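Local coordinates for protein laccase (Uncultured bacterium, PDB 4F7K) that probably oxidises phenolic and related substrates at copper centres while reducing dioxygen to water, at residues I135-W140 with A168-E173; L186-V191 with L225-A230; S290-T295 with T328-F333; Q337-R342 with C388-P393. All coordinates share one frame; numbering follows the deposited sequence.

Contact 1. Residues I135-W140 with A168-E173; sequences IMIDDW and ARALVE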
loop_
_atom_site.group_PDB
_atom_site.type_symbol
_atom_site.label_atom_id
_atom_site.label_comp_id
_atom_site.label_asym_id
_atom_site.label_seq_id
_atom_site.Cartn_x
_atom_site.Cartn_y
_atom_site.Cartn_z
ATOM N N ILE A 135 1.579 -5.974 8.241
ATOM C CA ILE A 135 2.451 -5.025 8.900
ATOM C C ILE A 135 2.322 -3.686 8.205
ATOM O O ILE A 135 2.887 -3.486 7.102
ATOM C CB ILE A 135 3.964 -5.431 8.813
ATOM C CG1 ILE A 135 4.157 -6.953 8.916
ATOM C CG2 ILE A 135 4.799 -4.618 9.815
ATOM C CD1 ILE A 135 3.674 -7.559 10.164
ATOM N N MET A 136 1.629 -2.764 8.873
ATOM C CA MET A 136 1.394 -1.436 8.346
ATOM C C MET A 136 2.358 -0.466 9.023
ATOM O O MET A 136 2.352 -0.282 10.274
ATOM C CB MET A 136 -0.085 -1.026 8.507
ATOM C CG MET A 136 -1.036 -1.802 7.559
ATOM S SD MET A 136 -2.784 -1.862 8.141
ATOM C CE MET A 136 -2.715 -2.984 9.562
ATOM N N ILE A 137 3.223 0.120 8.214
ATOM C CA ILE A 137 4.219 1.025 8.752
ATOM C C ILE A 137 3.799 2.453 8.444
ATOM O O ILE A 137 3.457 2.777 7.312
ATOM C CB ILE A 137 5.632 0.710 8.209
ATOM C CG1 ILE A 137 5.971 -0.766 8.476
ATOM C CG2 ILE A 137 6.678 1.629 8.839
ATOM C CD1 ILE A 137 7.324 -1.251 7.880
ATOM N N ASP A 138 3.775 3.294 9.472
ATOM C CA ASP A 138 3.331 4.687 9.302
ATOM C C ASP A 138 4.222 5.530 10.217
ATOM O O ASP A 138 4.867 5.017 11.134
ATOM C CB ASP A 138 1.846 4.778 9.708
ATOM C CG ASP A 138 1.090 5.954 9.074
ATOM O OD1 ASP A 138 1.728 6.790 8.363
ATOM O OD2 ASP A 138 -0.176 6.009 9.320
ATOM N N ASP A 139 4.318 6.820 9.968
ATOM C CA ASP A 139 4.917 7.649 11.009
ATOM C C ASP A 139 4.009 8.777 11.442
ATOM O O ASP A 139 2.972 9.017 10.826
ATOM C CB ASP A 139 6.304 8.111 10.623
ATOM C CG ASP A 139 6.269 9.273 9.748
ATOM O OD1 ASP A 139 5.408 9.244 8.833
ATOM O OD2 ASP A 139 7.068 10.200 10.004
ATOM N N TRP A 140 4.333 9.421 12.554
ATOM C CA TRP A 140 3.364 10.344 13.137
ATOM C C TRP A 140 4.086 11.475 13.865
ATOM O O TRP A 140 5.145 11.278 14.436
ATOM C CB TRP A 140 2.439 9.682 14.178
ATOM C CG TRP A 140 1.442 8.663 13.735
ATOM C CD1 TRP A 140 0.120 8.847 13.435
ATOM C CD2 TRP A 140 1.684 7.263 13.647
ATOM N NE1 TRP A 140 -0.468 7.626 13.103
ATOM C CE2 TRP A 140 0.487 6.648 13.233
ATOM C CE3 TRP A 140 2.812 6.474 13.873
ATOM C CZ2 TRP A 140 0.386 5.293 13.055
ATOM C CZ3 TRP A 140 2.719 5.144 13.701
ATOM C CH2 TRP A 140 1.523 4.546 13.276
ATOM N N ALA A 168 7.706 6.559 14.293
ATOM C CA ALA A 168 7.322 5.669 13.201
ATOM C C ALA A 168 7.028 4.336 13.859
ATOM O O ALA A 168 7.694 3.993 14.806
ATOM C CB ALA A 168 8.454 5.562 12.206
ATOM N N ARG A 169 5.981 3.642 13.418
ATOM C CA ARG A 169 5.643 2.341 13.958
ATOM C C ARG A 169 5.183 1.405 12.887
ATOM O O ARG A 169 4.531 1.833 11.936
ATOM C CB ARG A 169 4.491 2.421 14.960
ATOM C CG ARG A 169 4.917 2.510 16.388
ATOM C CD ARG A 169 3.693 2.528 17.259
ATOM N NE ARG A 169 3.359 1.183 17.632
ATOM C CZ ARG A 169 2.227 0.802 18.205
ATOM N NH1 ARG A 169 1.259 1.692 18.506
ATOM N NH2 ARG A 169 2.073 -0.494 18.471
ATOM N N ALA A 170 5.509 0.135 13.092
ATOM C CA ALA A 170 4.979 -0.982 12.347
ATOM C C ALA A 170 3.841 -1.596 13.169
ATOM O O ALA A 170 4.070 -2.162 14.202
ATOM C CB ALA A 170 6.093 -2.030 12.125
ATOM N N LEU A 171 2.613 -1.464 12.700
ATOM C CA LEU A 171 1.457 -2.022 13.379
ATOM C C LEU A 171 1.202 -3.393 12.821
ATOM O O LEU A 171 1.133 -3.558 11.602
ATOM C CB LEU A 171 0.231 -1.151 13.146
ATOM C CG LEU A 171 0.438 0.302 13.604
ATOM C CD1 LEU A 171 -0.695 1.186 13.151
ATOM C CD2 LEU A 171 0.536 0.384 15.110
ATOM N N VAL A 172 1.056 -4.362 13.723
ATOM C CA VAL A 172 0.973 -5.754 13.363
ATOM C C VAL A 172 -0.470 -6.187 13.552
ATOM O O VAL A 172 -1.076 -5.916 14.588
ATOM C CB VAL A 172 1.933 -6.631 14.243
ATOM C CG1 VAL A 172 1.846 -8.068 13.849
ATOM C CG2 VAL A 172 3.386 -6.154 14.080
ATOM N N GLU A 173 -1.035 -6.797 12.526
ATOM C CA GLU A 173 -2.425 -7.241 12.576
ATOM C C GLU A 173 -2.515 -8.661 12.061
ATOM O O GLU A 173 -2.126 -8.904 10.924
ATOM C CB GLU A 173 -3.311 -6.325 11.731
ATOM C CG GLU A 173 -4.772 -6.811 11.575
ATOM C CD GLU A 173 -5.499 -6.941 12.893
ATOM O OE1 GLU A 173 -5.465 -5.981 13.689
ATOM O OE2 GLU A 173 -6.108 -8.014 13.134
#

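Contact 2. Residues L186-V191 with L225-A230; sequences LRLINV and LILAPA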
loop_
_atom_site.group_PDB
_atom_site.type_symbol
_atom_site.label_atom_id
_atom_site.label_comp_id
_atom_site.label_asym_id
_atom_site.label_seq_id
_atom_site.Cartn_x
_atom_site.Cartn_y
_atom_site.Cartn_z
ATOM N N LEU A 186 4.502 -12.419 6.113
ATOM C CA LEU A 186 4.530 -11.053 6.557
ATOM C C LEU A 186 4.212 -10.115 5.381
ATOM O O LEU A 186 5.003 -10.004 4.441
ATOM C CB LEU A 186 5.915 -10.724 7.167
ATOM C CG LEU A 186 6.363 -11.576 8.370
ATOM C CD1 LEU A 186 7.808 -11.319 8.689
ATOM C CD2 LEU A 186 5.515 -11.307 9.606
ATOM N N ARG A 187 3.041 -9.479 5.457
ATOM C CA ARG A 187 2.506 -8.545 4.449
ATOM C C ARG A 187 2.791 -7.093 4.817
ATOM O O ARG A 187 2.062 -6.482 5.624
ATOM C CB ARG A 187 1.000 -8.771 4.283
ATOM C CG ARG A 187 0.644 -10.221 3.809
ATOM C CD ARG A 187 -0.842 -10.340 3.714
ATOM N NE ARG A 187 -1.334 -11.706 3.545
ATOM C CZ ARG A 187 -1.846 -12.191 2.405
ATOM N NH1 ARG A 187 -1.885 -11.439 1.308
ATOM N NH2 ARG A 187 -2.306 -13.447 2.366
ATOM N N LEU A 188 3.873 -6.559 4.245
ATOM C CA LEU A 188 4.371 -5.269 4.651
ATOM C C LEU A 188 3.718 -4.241 3.781
ATOM O O LEU A 188 3.682 -4.375 2.560
ATOM C CB LEU A 188 5.900 -5.153 4.485
ATOM C CG LEU A 188 6.844 -5.730 5.548
ATOM C CD1 LEU A 188 6.568 -7.172 5.938
ATOM C CD2 LEU A 188 8.298 -5.583 5.047
ATOM N N ILE A 189 3.218 -3.202 4.424
ATOM C CA ILE A 189 2.607 -2.133 3.701
ATOM C C ILE A 189 3.118 -0.823 4.255
ATOM O O ILE A 189 2.983 -0.588 5.468
ATOM C CB ILE A 189 1.070 -2.134 3.842
ATOM C CG1 ILE A 189 0.490 -3.518 3.517
ATOM C CG2 ILE A 189 0.499 -1.046 2.943
ATOM C CD1 ILE A 189 -1.033 -3.675 3.792
ATOM N N ASN A 190 3.677 0.019 3.381
ATOM C CA ASN A 190 4.052 1.379 3.779
ATOM C C ASN A 190 2.823 2.265 3.615
ATOM O O ASN A 190 2.442 2.573 2.465
ATOM C CB ASN A 190 5.246 1.938 2.965
ATOM C CG ASN A 190 5.628 3.387 3.395
ATOM O OD1 ASN A 190 4.909 4.011 4.180
ATOM N ND2 ASN A 190 6.756 3.916 2.886
ATOM N N VAL A 191 2.160 2.596 4.736
ATOM C CA VAL A 191 0.920 3.373 4.678
ATOM C C VAL A 191 1.175 4.858 4.965
ATOM O O VAL A 191 0.248 5.653 4.967
ATOM C CB VAL A 191 -0.191 2.825 5.620
ATOM C CG1 VAL A 191 -0.502 1.357 5.276
ATOM C CG2 VAL A 191 0.210 2.972 7.136
ATOM N N LEU A 225 15.677 -4.116 1.548
ATOM C CA LEU A 225 14.277 -3.772 1.193
ATOM C C LEU A 225 13.923 -2.313 1.484
ATOM O O LEU A 225 14.144 -1.825 2.597
ATOM C CB LEU A 225 13.252 -4.672 1.896
ATOM C CG LEU A 225 11.759 -4.461 1.573
ATOM C CD1 LEU A 225 11.393 -4.849 0.134
ATOM C CD2 LEU A 225 10.920 -5.280 2.567
ATOM N N ILE A 226 13.376 -1.632 0.477
ATOM C CA ILE A 226 12.847 -0.289 0.664
ATOM C C ILE A 226 11.406 -0.210 0.210
ATOM O O ILE A 226 11.079 -0.696 -0.872
ATOM C CB ILE A 226 13.644 0.762 -0.142
ATOM C CG1 ILE A 226 15.097 0.819 0.326
ATOM C CG2 ILE A 226 12.991 2.123 -0.001
ATOM C CD1 ILE A 226 16.084 1.275 -0.766
ATOM N N LEU A 227 10.552 0.378 1.045
ATOM C CA LEU A 227 9.169 0.636 0.662
ATOM C C LEU A 227 8.896 2.113 0.576
ATOM O O LEU A 227 9.023 2.837 1.578
ATOM C CB LEU A 227 8.182 -0.029 1.631
ATOM C CG LEU A 227 8.312 -1.544 1.765
ATOM C CD1 LEU A 227 7.527 -1.957 2.992
ATOM C CD2 LEU A 227 7.825 -2.284 0.496
ATOM N N ALA A 228 8.566 2.580 -0.633
ATOM C CA ALA A 228 8.069 3.939 -0.778
ATOM C C ALA A 228 6.598 4.000 -0.347
ATOM O O ALA A 228 5.966 2.958 -0.151
ATOM C CB ALA A 228 8.259 4.453 -2.211
ATOM N N PRO A 229 6.039 5.217 -0.210
ATOM C CA PRO A 229 4.640 5.355 0.215
ATOM C C PRO A 229 3.702 4.468 -0.604
ATOM O O PRO A 229 3.825 4.470 -1.810
ATOM C CB PRO A 229 4.322 6.854 -0.057
ATOM C CG PRO A 229 5.649 7.522 0.054
ATOM C CD PRO A 229 6.717 6.521 -0.341
ATOM N N ALA A 230 2.804 3.716 0.058
ATOM C CA ALA A 230 1.724 2.920 -0.584
ATOM C C ALA A 230 2.188 1.592 -1.184
ATOM O O ALA A 230 1.380 0.805 -1.630
ATOM C CB ALA A 230 0.948 3.743 -1.635
#

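Contact 3. Residues S290-T295 with T328-F333; sequences SAVSLT and TPLHSF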
loop_
_atom_site.group_PDB
_atom_site.type_symbol
_atom_site.label_atom_id
_atom_site.label_comp_id
_atom_site.label_asym_id
_atom_site.label_seq_id
_atom_site.Cartn_x
_atom_site.Cartn_y
_atom_site.Cartn_z
ATOM N N SER A 290 3.289 3.807 -27.200
ATOM C CA SER A 290 3.338 5.241 -27.403
ATOM C C SER A 290 4.110 5.876 -26.276
ATOM O O SER A 290 3.667 5.886 -25.136
ATOM C CB SER A 290 1.940 5.854 -27.545
ATOM O OG SER A 290 1.012 5.249 -26.675
ATOM N N ALA A 291 5.297 6.362 -26.611
ATOM C CA ALA A 291 6.150 7.085 -25.688
ATOM C C ALA A 291 5.424 8.344 -25.269
ATOM O O ALA A 291 4.946 9.114 -26.114
ATOM C CB ALA A 291 7.490 7.420 -26.347
ATOM N N VAL A 292 5.310 8.509 -23.951
ATOM C CA VAL A 292 4.704 9.669 -23.325
ATOM C C VAL A 292 5.712 10.120 -22.280
ATOM O O VAL A 292 6.382 9.299 -21.649
ATOM C CB VAL A 292 3.363 9.314 -22.614
ATOM C CG1 VAL A 292 2.731 10.545 -22.000
ATOM C CG2 VAL A 292 2.383 8.665 -23.562
ATOM N N SER A 293 5.844 11.424 -22.105
ATOM C CA SER A 293 6.698 11.914 -21.048
ATOM C C SER A 293 5.906 12.815 -20.108
ATOM O O SER A 293 5.030 13.583 -20.540
ATOM C CB SER A 293 7.910 12.635 -21.616
ATOM O OG SER A 293 7.588 13.983 -21.862
ATOM N N LEU A 294 6.217 12.694 -18.821
ATOM C CA LEU A 294 5.572 13.473 -17.770
ATOM C C LEU A 294 6.605 14.022 -16.775
ATOM O O LEU A 294 7.322 13.273 -16.119
ATOM C CB LEU A 294 4.520 12.618 -17.063
ATOM C CG LEU A 294 3.606 13.279 -16.029
ATOM C CD1 LEU A 294 2.982 14.588 -16.560
ATOM C CD2 LEU A 294 2.528 12.305 -15.615
ATOM N N THR A 295 6.697 15.341 -16.690
ATOM C CA THR A 295 7.648 15.952 -15.777
ATOM C C THR A 295 6.934 16.529 -14.575
ATOM O O THR A 295 5.874 17.148 -14.693
ATOM C CB THR A 295 8.467 17.075 -16.411
ATOM O OG1 THR A 295 7.895 18.335 -16.046
ATOM C CG2 THR A 295 8.520 16.930 -17.914
ATOM N N THR A 328 -8.373 17.894 -19.901
ATOM C CA THR A 328 -8.080 16.851 -20.891
ATOM C C THR A 328 -7.073 15.872 -20.291
ATOM O O THR A 328 -6.341 16.243 -19.371
ATOM C CB THR A 328 -7.532 17.433 -22.235
ATOM O OG1 THR A 328 -6.444 18.330 -21.974
ATOM C CG2 THR A 328 -8.625 18.164 -22.999
ATOM N N PRO A 329 -7.033 14.621 -20.798
ATOM C CA PRO A 329 -6.136 13.639 -20.202
ATOM C C PRO A 329 -4.700 13.815 -20.682
ATOM O O PRO A 329 -4.452 14.572 -21.616
ATOM C CB PRO A 329 -6.703 12.313 -20.707
ATOM C CG PRO A 329 -7.273 12.646 -22.051
ATOM C CD PRO A 329 -7.781 14.059 -21.943
ATOM N N LEU A 330 -3.768 13.133 -20.020
ATOM C CA LEU A 330 -2.389 13.041 -20.472
ATOM C C LEU A 330 -2.376 12.423 -21.848
ATOM O O LEU A 330 -1.729 12.938 -22.758
ATOM C CB LEU A 330 -1.569 12.163 -19.526
ATOM C CG LEU A 330 -0.141 11.777 -19.926
ATOM C CD1 LEU A 330 0.822 12.974 -19.850
ATOM C CD2 LEU A 330 0.352 10.631 -19.063
ATOM N N HIS A 331 -3.083 11.304 -21.975
ATOM C CA HIS A 331 -3.306 10.653 -23.243
ATOM C C HIS A 331 -4.650 9.934 -23.233
ATOM O O HIS A 331 -5.205 9.642 -22.166
ATOM C CB HIS A 331 -2.173 9.679 -23.555
ATOM C CG HIS A 331 -1.989 9.440 -25.018
ATOM N ND1 HIS A 331 -2.485 8.327 -25.661
ATOM C CD2 HIS A 331 -1.393 10.193 -25.971
ATOM C CE1 HIS A 331 -2.195 8.397 -26.946
ATOM N NE2 HIS A 331 -1.533 9.520 -27.161
ATOM N N SER A 332 -5.181 9.669 -24.421
ATOM C CA SER A 332 -6.412 8.912 -24.569
ATOM C C SER A 332 -6.179 7.662 -25.423
ATOM O O SER A 332 -6.185 7.734 -26.642
ATOM C CB SER A 332 -7.512 9.792 -25.161
ATOM O OG SER A 332 -8.745 9.097 -25.175
ATOM N N PHE A 333 -5.979 6.523 -24.763
ATOM C CA PHE A 333 -5.586 5.265 -25.408
ATOM C C PHE A 333 -6.759 4.458 -25.911
ATOM O O PHE A 333 -7.845 4.509 -25.328
ATOM C CB PHE A 333 -4.858 4.364 -24.405
ATOM C CG PHE A 333 -3.561 4.919 -23.910
ATOM C CD1 PHE A 333 -2.380 4.705 -24.623
ATOM C CD2 PHE A 333 -3.509 5.643 -22.719
ATOM C CE1 PHE A 333 -1.170 5.209 -24.155
ATOM C CE2 PHE A 333 -2.301 6.158 -22.247
ATOM C CZ PHE A 333 -1.135 5.935 -22.966
#

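Contact 4. Residues Q337-R342 with C388-P393; sequences QTARIR and CVFDNP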
loop_
_atom_site.group_PDB
_atom_site.type_symbol
_atom_site.label_atom_id
_atom_site.label_comp_id
_atom_site.label_asym_id
_atom_site.label_seq_id
_atom_site.Cartn_x
_atom_site.Cartn_y
_atom_site.Cartn_z
ATOM N N GLN A 337 -3.540 -1.113 -25.622
ATOM C CA GLN A 337 -2.263 -0.525 -26.092
ATOM C C GLN A 337 -1.186 -0.532 -24.997
ATOM O O GLN A 337 -1.503 -0.554 -23.798
ATOM C CB GLN A 337 -2.455 0.915 -26.580
ATOM C CG GLN A 337 -3.261 1.057 -27.850
ATOM C CD GLN A 337 -3.121 2.423 -28.504
ATOM O OE1 GLN A 337 -3.205 3.455 -27.841
ATOM N NE2 GLN A 337 -2.922 2.431 -29.828
ATOM N N THR A 338 0.076 -0.525 -25.429
ATOM C CA THR A 338 1.219 -0.423 -24.533
ATOM C C THR A 338 1.700 1.024 -24.511
ATOM O O THR A 338 1.601 1.737 -25.515
ATOM C CB THR A 338 2.411 -1.313 -24.980
ATOM O OG1 THR A 338 1.952 -2.619 -25.345
ATOM C CG2 THR A 338 3.445 -1.434 -23.845
ATOM N N ALA A 339 2.233 1.444 -23.371
ATOM C CA ALA A 339 2.757 2.793 -23.214
ATOM C C ALA A 339 4.076 2.762 -22.476
ATOM O O ALA A 339 4.252 1.957 -21.561
ATOM C CB ALA A 339 1.771 3.643 -22.439
ATOM N N ARG A 340 4.996 3.635 -22.877
ATOM C CA ARG A 340 6.176 3.941 -22.075
ATOM C C ARG A 340 6.009 5.358 -21.564
ATOM O O ARG A 340 5.931 6.297 -22.355
ATOM C CB ARG A 340 7.467 3.832 -22.902
ATOM N N ILE A 341 5.912 5.515 -20.252
ATOM C CA ILE A 341 5.820 6.844 -19.671
ATOM C C ILE A 341 7.162 7.204 -19.051
ATOM O O ILE A 341 7.681 6.467 -18.217
ATOM C CB ILE A 341 4.658 6.991 -18.624
ATOM C CG1 ILE A 341 3.335 6.564 -19.270
ATOM C CG2 ILE A 341 4.579 8.449 -18.126
ATOM C CD1 ILE A 341 2.117 6.597 -18.364
ATOM N N ARG A 342 7.730 8.314 -19.506
ATOM C CA ARG A 342 8.924 8.872 -18.912
ATOM C C ARG A 342 8.485 9.835 -17.843
ATOM O O ARG A 342 7.727 10.767 -18.123
ATOM C CB ARG A 342 9.731 9.625 -19.957
ATOM C CG ARG A 342 11.024 10.215 -19.438
ATOM C CD ARG A 342 12.091 10.272 -20.539
ATOM N NE ARG A 342 12.658 8.948 -20.793
ATOM C CZ ARG A 342 13.609 8.686 -21.688
ATOM N NH1 ARG A 342 14.124 9.659 -22.431
ATOM N NH2 ARG A 342 14.048 7.445 -21.836
ATOM N N CYS A 388 3.389 0.351 -19.289
ATOM C CA CYS A 388 2.058 -0.100 -18.919
ATOM C C CYS A 388 1.231 -0.549 -20.122
ATOM O O CYS A 388 1.227 0.085 -21.154
ATOM C CB CYS A 388 1.315 1.022 -18.212
ATOM S SG CYS A 388 -0.357 0.582 -17.755
ATOM N N VAL A 389 0.485 -1.628 -19.951
ATOM C CA VAL A 389 -0.492 -2.025 -20.950
ATOM C C VAL A 389 -1.842 -1.569 -20.462
ATOM O O VAL A 389 -2.428 -2.193 -19.574
ATOM C CB VAL A 389 -0.486 -3.578 -21.195
ATOM C CG1 VAL A 389 -1.628 -4.004 -22.170
ATOM C CG2 VAL A 389 0.861 -4.025 -21.710
ATOM N N PHE A 390 -2.334 -0.486 -21.051
ATOM C CA PHE A 390 -3.683 -0.014 -20.794
ATOM C C PHE A 390 -4.838 -0.896 -21.290
ATOM O O PHE A 390 -5.454 -0.601 -22.309
ATOM C CB PHE A 390 -3.811 1.418 -21.290
ATOM C CG PHE A 390 -2.893 2.355 -20.556
ATOM C CD1 PHE A 390 -3.194 2.753 -19.250
ATOM C CD2 PHE A 390 -1.685 2.762 -21.118
ATOM C CE1 PHE A 390 -2.343 3.592 -18.548
ATOM C CE2 PHE A 390 -0.823 3.595 -20.417
ATOM C CZ PHE A 390 -1.157 4.017 -19.128
ATOM N N ASP A 391 -5.142 -1.943 -20.511
ATOM C CA ASP A 391 -6.186 -2.945 -20.823
ATOM C C ASP A 391 -7.508 -2.726 -20.053
ATOM O O ASP A 391 -8.563 -3.282 -20.454
ATOM C CB ASP A 391 -5.663 -4.357 -20.505
ATOM C CG ASP A 391 -5.218 -4.494 -19.040
ATOM O OD1 ASP A 391 -5.237 -3.462 -18.348
ATOM O OD2 ASP A 391 -4.849 -5.599 -18.578
ATOM N N ASN A 392 -7.449 -1.957 -18.942
ATOM C CA ASN A 392 -8.648 -1.616 -18.108
ATOM C C ASN A 392 -9.355 -0.341 -18.554
ATOM O O ASN A 392 -8.777 0.756 -18.497
ATOM C CB ASN A 392 -8.271 -1.517 -16.606
ATOM C CG ASN A 392 -9.489 -1.672 -15.636
ATOM O OD1 ASN A 392 -10.668 -1.637 -16.019
ATOM N ND2 ASN A 392 -9.174 -1.825 -14.367
ATOM N N PRO A 393 -10.615 -0.459 -19.002
ATOM C CA PRO A 393 -11.251 0.718 -19.587
ATOM C C PRO A 393 -11.719 1.748 -18.588
ATOM O O PRO A 393 -12.243 1.410 -17.508
ATOM C CB PRO A 393 -12.482 0.137 -20.321
ATOM C CG PRO A 393 -12.185 -1.306 -20.467
ATOM C CD PRO A 393 -11.406 -1.677 -19.244
#

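Contact 1. Residues I135-W140 with A168-E173
Trp140 and Leu171 reach toward each other tip to tip, ring atom CH2 of Trp140 standing 4.0 Å from CD1 of Leu171. The same ring edge meets Arg169, where CZ3 of Trp140 lies 3.5 Å from CB of Arg169. CB of Asp138 covers one face of the indole, offset toward the rim. The Arg169 chain bends at chi3 (91°), which places NE; CD2 of Leu171 lies over the centre of the guanidinium. Lys113 makes a cation-pi contact with the indole, and an alanine in place of Trp140 would probably leave that lysine without its aromatic partner and open a gap beside Arg169 CB and Leu171 CD1. The other face of the sheet carries small and branched groups: CB of Ala170 fits between CG2 of Ile135, 3.7 Å away, and CG1 of Ile137. Beyond it, Ile135 and Val172 lie side by side, pointing the same way. Between the two faces the antiparallel backbones are paired, Leu171 N giving a nearly straight bond of 2.7 Å to Met136 O. Asp138 and Arg169 exchange a further pair of bonds. Backbone bonds thus join the strands, while the faces differ in chemistry: Ile135, Ile137, Ala170 and Val172 form an aliphatic surface that Leu258 helps to cover, whereas the face of Asp138, Arg169 and Leu171 mixes apolar contacts with charged ends, Asp138 forming long, weak ion pairs with Lys113 and Arg106.

Contact 2. Residues L186-V191 with L225-A230
The flat carboxamide of Asn190 has the Ala228-Pro229 peptide over one face, with CA of Pro229 3.9 Å from CG of Asn190. In the plane of the amide, ND2 of Asn190 donates to Leu227 O at 2.8 Å, although seen from the carbonyl the donor stands well above its plane. CG of Asn190 is anti to the backbone N (chi1 180°), which places CG toward the 228-230 loop. ND2 also binds Arg195 O, and OD1 accepts from Ala192 N, so bonds from both polar atoms fix the rotation of this buried group. An alanine in place of Asn190 would probably leave Leu227 O without its side-chain donor and open a gap beneath the Ala228-Pro229 peptide. The backbone of Asn190 adds a second link, its O accepting from Ala230 N at 2.7 Å in a bent bond (139° at the hydrogen). Two residues earlier the contact becomes purely aliphatic. Leu188 and Leu225 cross obliquely, CD2 of Leu188 lying 3.6 Å from CD2 of Leu225. CD1 of Leu227 comes to 3.9 Å from CB of Leu188. Leu188 and Leu225 also touch Ile235, while Leu227 rests on Ala233. Strand 183-190 lies inside a six-strand mixed sheet, between strands 131-140 and 232-239, whereas strand 226-227 edges a separate antiparallel sheet beside strand 197-202; the loop through Pro229 and Ala230 thus passes from one sheet toward strand 232-239 of the other.

Contact 3. Residues S290-T295 with T328-F333
Facing edge strands of two sheets in the third multicopper oxidase region meet here, with Val292 of strand 290-295 packed against Leu330 just before the weakly bonded strand 331-332. CG1 of Val292, anti to its backbone N (chi1 -179°), sits 3.8 Å from CG of Leu330 and equally near CD1 and CD2, so one valine methyl rests against the branch point and both methyls of the leucine. The two side chains run obliquely to one another. Leu294 extends the patch more loosely, its CD1 standing 4.3 Å from CD1 of Leu330, and Leu398 touches both leucines from strand 395-402. At the other end, Phe333 turns its ring toward Ser290, whose OG lies near the ring plane, 3.3 Å from CE1 of Phe333. One face of that ring is covered by His331, with ND1 over its centre, and Phe333 also stacks with Phe390. CG2 of Val292 reaches only 4.5 Å from CZ of Phe333. The contact is held by side chains alone, since the strands are too far apart for backbone pairing: CA atoms of Val292 and His331 are 8.1 Å apart. Such packing of side chains between two sheets is typical of the beta-sandwich of cupredoxin-like domains, from which multicopper oxidases are built.

Contact 4. Residues Q337-R342 with C388-P393
Cys388 O is approached by two groups of the facing strand: Ala339 N donates to it at 2.8 Å, and CA of Thr338 makes a C-H...O contact with the same oxygen, Cys388 O, at 3.4 Å. Cys388 N returns a bond of 2.9 Å to Ala339 O, completing an antiparallel hydrogen-bonded pair. Phe390 N gives Gln337 O a weak, bent bond (123° at the hydrogen). Phe390 is also the centre of an inverse gamma turn, in which Asp391 N makes a weak bond to Val389 O. The aromatic ring carries the side-chain contact. CB of Ala339 lies in the ring plane at its edge, 3.3 Å from CE2 of Phe390. CD1 of Ile341 comes 4.2 Å from CZ of Phe390, again near the plane of the ring. SG of Cys388 stands over the centre of one ring face. On the other side of the sheet Thr338 lies across Val389, with OG1 of Thr338 4.0 Å from CG2 of Val389; that hydroxyl is hydrogen-bonded to Asp287. Strand 337-344 runs between strands 290-295 and 383-390 of a five-strand mixed sheet. From this sheet Phe390 meets His358 edge-to-face and touches Leu355 of strand 351-355, bridging to the second sheet of the domain.

The four contacts follow one another along the chain and form two pairs. Contacts 1 and 2, with centres 10 Å apart, share the six-strand sheet of the middle multicopper oxidase region, in which strands 131-140 and 183-190 are neighbours. Contacts 3 and 4, with centres also 10 Å apart, share a five-strand sheet of the third region, through the adjacent strands 290-295 and 337-344. Between the pairs the centres are about 25 to 35 Å apart and no atoms touch. In each pair, one contact zips strands within a sheet while the other ties that sheet to its partner, consistent with successive cupredoxin-like sandwiches in a laccase.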